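Local structure of transcriptional regulator, TetR family (Vibrio parahaemolyticus, 3HE0) at residues Ala76-Asp81 / Tyr88-Leu93. The protein probably binds cis-regulatory DNA through a helix-turn-helix domain and acts as a transcription factor of the TetR family. Sequence-based numbering, arbitrary orientation.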
loop_
_atom_site.group_PDB
_atom_site.type_symbol
_atom_site.label_atom_id
_atom_site.label_comp_id
_atom_site.label_asym_id
_atom_site.label_seq_id
_atom_site.Cartn_x
_atom_site.Cartn_y
_atom_site.Cartn_z
ATOM N N ALA A 76 -7.154 -1.074 -19.348
ATOM C CA ALA A 76 -7.653 -2.030 -20.327
ATOM C C ALA A 76 -9.154 -1.855 -20.507
ATOM O O ALA A 76 -9.893 -1.739 -19.534
ATOM C CB ALA A 76 -7.313 -3.476 -19.906
ATOM N N GLY A 77 -9.588 -1.791 -21.755
ATOM C CA GLY A 77 -10.986 -1.626 -22.075
ATOM C C GLY A 77 -11.520 -0.219 -21.941
ATOM O O GLY A 77 -12.703 0.009 -22.154
ATOM N N VAL A 78 -10.685 0.741 -21.565
ATOM C CA VAL A 78 -11.177 2.108 -21.472
ATOM C C VAL A 78 -11.140 2.739 -22.851
ATOM O O VAL A 78 -10.144 2.625 -23.547
ATOM C CB VAL A 78 -10.329 2.955 -20.528
ATOM C CG1 VAL A 78 -10.836 4.380 -20.499
ATOM C CG2 VAL A 78 -10.339 2.347 -19.152
ATOM N N ASN A 79 -12.210 3.399 -23.263
ATOM C CA ASN A 79 -12.050 4.384 -24.326
ATOM C C ASN A 79 -12.666 5.703 -23.945
ATOM O O ASN A 79 -13.672 5.765 -23.209
ATOM C CB ASN A 79 -12.522 3.880 -25.697
ATOM C CG ASN A 79 -14.011 3.852 -25.835
ATOM O OD1 ASN A 79 -14.689 4.849 -25.605
ATOM N ND2 ASN A 79 -14.539 2.709 -26.265
ATOM N N ASP A 80 -12.053 6.766 -24.453
ATOM C CA ASP A 80 -12.402 8.113 -24.031
ATOM C C ASP A 80 -13.766 8.543 -24.557
ATOM O O ASP A 80 -14.257 9.591 -24.152
ATOM C CB ASP A 80 -11.295 9.100 -24.415
ATOM C CG ASP A 80 -9.923 8.691 -23.846
ATOM O OD1 ASP A 80 -9.854 7.809 -22.950
ATOM O OD2 ASP A 80 -8.904 9.248 -24.304
ATOM N N ASP A 81 -14.378 7.731 -25.428
ATOM C CA ASP A 81 -15.786 7.908 -25.803
ATOM C C ASP A 81 -16.785 7.589 -24.694
ATOM O O ASP A 81 -17.850 8.199 -24.644
ATOM C CB ASP A 81 -16.135 7.055 -27.019
ATOM C CG ASP A 81 -15.392 7.485 -28.264
ATOM O OD1 ASP A 81 -14.315 8.121 -28.134
ATOM O OD2 ASP A 81 -15.889 7.187 -29.372
ATOM N N TYR A 88 -14.422 5.495 -15.145
ATOM C CA TYR A 88 -14.000 5.362 -13.751
ATOM C C TYR A 88 -14.236 3.929 -13.259
ATOM O O TYR A 88 -13.325 3.289 -12.730
ATOM C CB TYR A 88 -14.713 6.383 -12.865
ATOM C CG TYR A 88 -14.355 6.242 -11.406
ATOM C CD1 TYR A 88 -13.212 6.822 -10.894
ATOM C CD2 TYR A 88 -15.138 5.496 -10.546
ATOM C CE1 TYR A 88 -12.868 6.667 -9.541
ATOM C CE2 TYR A 88 -14.806 5.353 -9.185
ATOM C CZ TYR A 88 -13.674 5.936 -8.705
ATOM O OH TYR A 88 -13.337 5.793 -7.383
ATOM N N ARG A 89 -15.447 3.413 -13.489
ATOM C CA ARG A 89 -15.806 2.080 -13.023
ATOM C C ARG A 89 -14.920 1.024 -13.649
ATOM O O ARG A 89 -14.531 0.060 -12.976
ATOM C CB ARG A 89 -17.286 1.763 -13.319
ATOM C CG ARG A 89 -17.767 0.383 -12.804
ATOM C CD ARG A 89 -19.260 0.091 -13.084
ATOM N NE ARG A 89 -20.098 0.844 -12.164
ATOM C CZ ARG A 89 -20.679 2.014 -12.431
ATOM N NH1 ARG A 89 -21.413 2.604 -11.494
ATOM N NH2 ARG A 89 -20.540 2.601 -13.628
ATOM N N THR A 90 -14.622 1.165 -14.939
ATOM C CA THR A 90 -13.819 0.170 -15.616
ATOM C C THR A 90 -12.439 0.058 -14.961
ATOM O O THR A 90 -11.997 -1.028 -14.591
ATOM C CB THR A 90 -13.666 0.485 -17.140
ATOM O OG1 THR A 90 -14.960 0.618 -17.730
ATOM C CG2 THR A 90 -12.922 -0.616 -17.871
HETATM N N MSE A 91 -11.764 1.190 -14.824
HETATM C CA MSE A 91 -10.426 1.222 -14.264
HETATM C C MSE A 91 -10.452 0.755 -12.813
HETATM O O MSE A 91 -9.560 0.030 -12.384
HETATM C CB MSE A 91 -9.841 2.634 -14.345
HETATM C CG MSE A 91 -9.509 3.044 -15.760
HETATM SE SE MSE A 91 -8.926 4.897 -15.844
HETATM C CE MSE A 91 -8.511 4.974 -17.749
ATOM N N TRP A 92 -11.477 1.159 -12.071
ATOM C CA TRP A 92 -11.590 0.778 -10.656
ATOM C C TRP A 92 -11.621 -0.743 -10.577
ATOM O O TRP A 92 -10.931 -1.339 -9.772
ATOM C CB TRP A 92 -12.860 1.387 -10.049
ATOM C CG TRP A 92 -12.911 1.409 -8.574
ATOM C CD1 TRP A 92 -12.754 2.501 -7.752
ATOM C CD2 TRP A 92 -13.158 0.297 -7.711
ATOM N NE1 TRP A 92 -12.886 2.125 -6.436
ATOM C CE2 TRP A 92 -13.139 0.776 -6.393
ATOM C CE3 TRP A 92 -13.413 -1.057 -7.931
ATOM C CZ2 TRP A 92 -13.330 -0.056 -5.310
ATOM C CZ3 TRP A 92 -13.614 -1.871 -6.847
ATOM C CH2 TRP A 92 -13.571 -1.368 -5.554
ATOM N N LEU A 93 -12.414 -1.368 -11.441
ATOM C CA LEU A 93 -12.558 -2.833 -11.458
ATOM C C LEU A 93 -11.320 -3.529 -12.012
ATOM O O LEU A 93 -10.949 -4.611 -11.559
ATOM C CB LEU A 93 -13.792 -3.259 -12.259
ATOM C CG LEU A 93 -15.122 -3.080 -11.522
ATOM C CD1 LEU A 93 -16.303 -3.409 -12.446
ATOM C CD2 LEU A 93 -15.186 -3.946 -10.260
#
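V78 lies across M91, a methionine present as selenomethionine, where the loop between helices 55-74 and 84-97 doubles back alongside the middle of the second helix, in the all-helical fold of a TetR-family regulator. The two side chains cross at about a right angle. V78 has its CG1 anti to the backbone N (chi1 178°), and both of its methyls then meet the end of M91. CG2 of V78 is 3.5 Å from M91 CE, a close methyl-to-methyl approach. CG1 of V78 is 3.6 Å from the same atom. Near its root the M91 chain also touches the valine, CG lying 3.6 Å from V78 CG2. The long, unbranched chain of methionine suits this place, because in its extended form it carries CE out to the valine, while M91 also packs on F160 and on Q133 and V134 of helix 132-143. V78 stays partly exposed while M91 is buried, so the compact, branched valine covers that chain from the loop side.

T90, one residue earlier on the helix, divides its two branches. Its hydroxyl OG1 hydrogen-bonds back to the carbonyl oxygen of E86, a common way for a helical threonine to satisfy its polar group, and its methyl turns to the loop. That methyl, CG2, stands 4.1 Å from V78 CG2 and 3.6 Å from the carbonyl O of A76, an oxygen that accepts a hydrogen bond from N94 ND2.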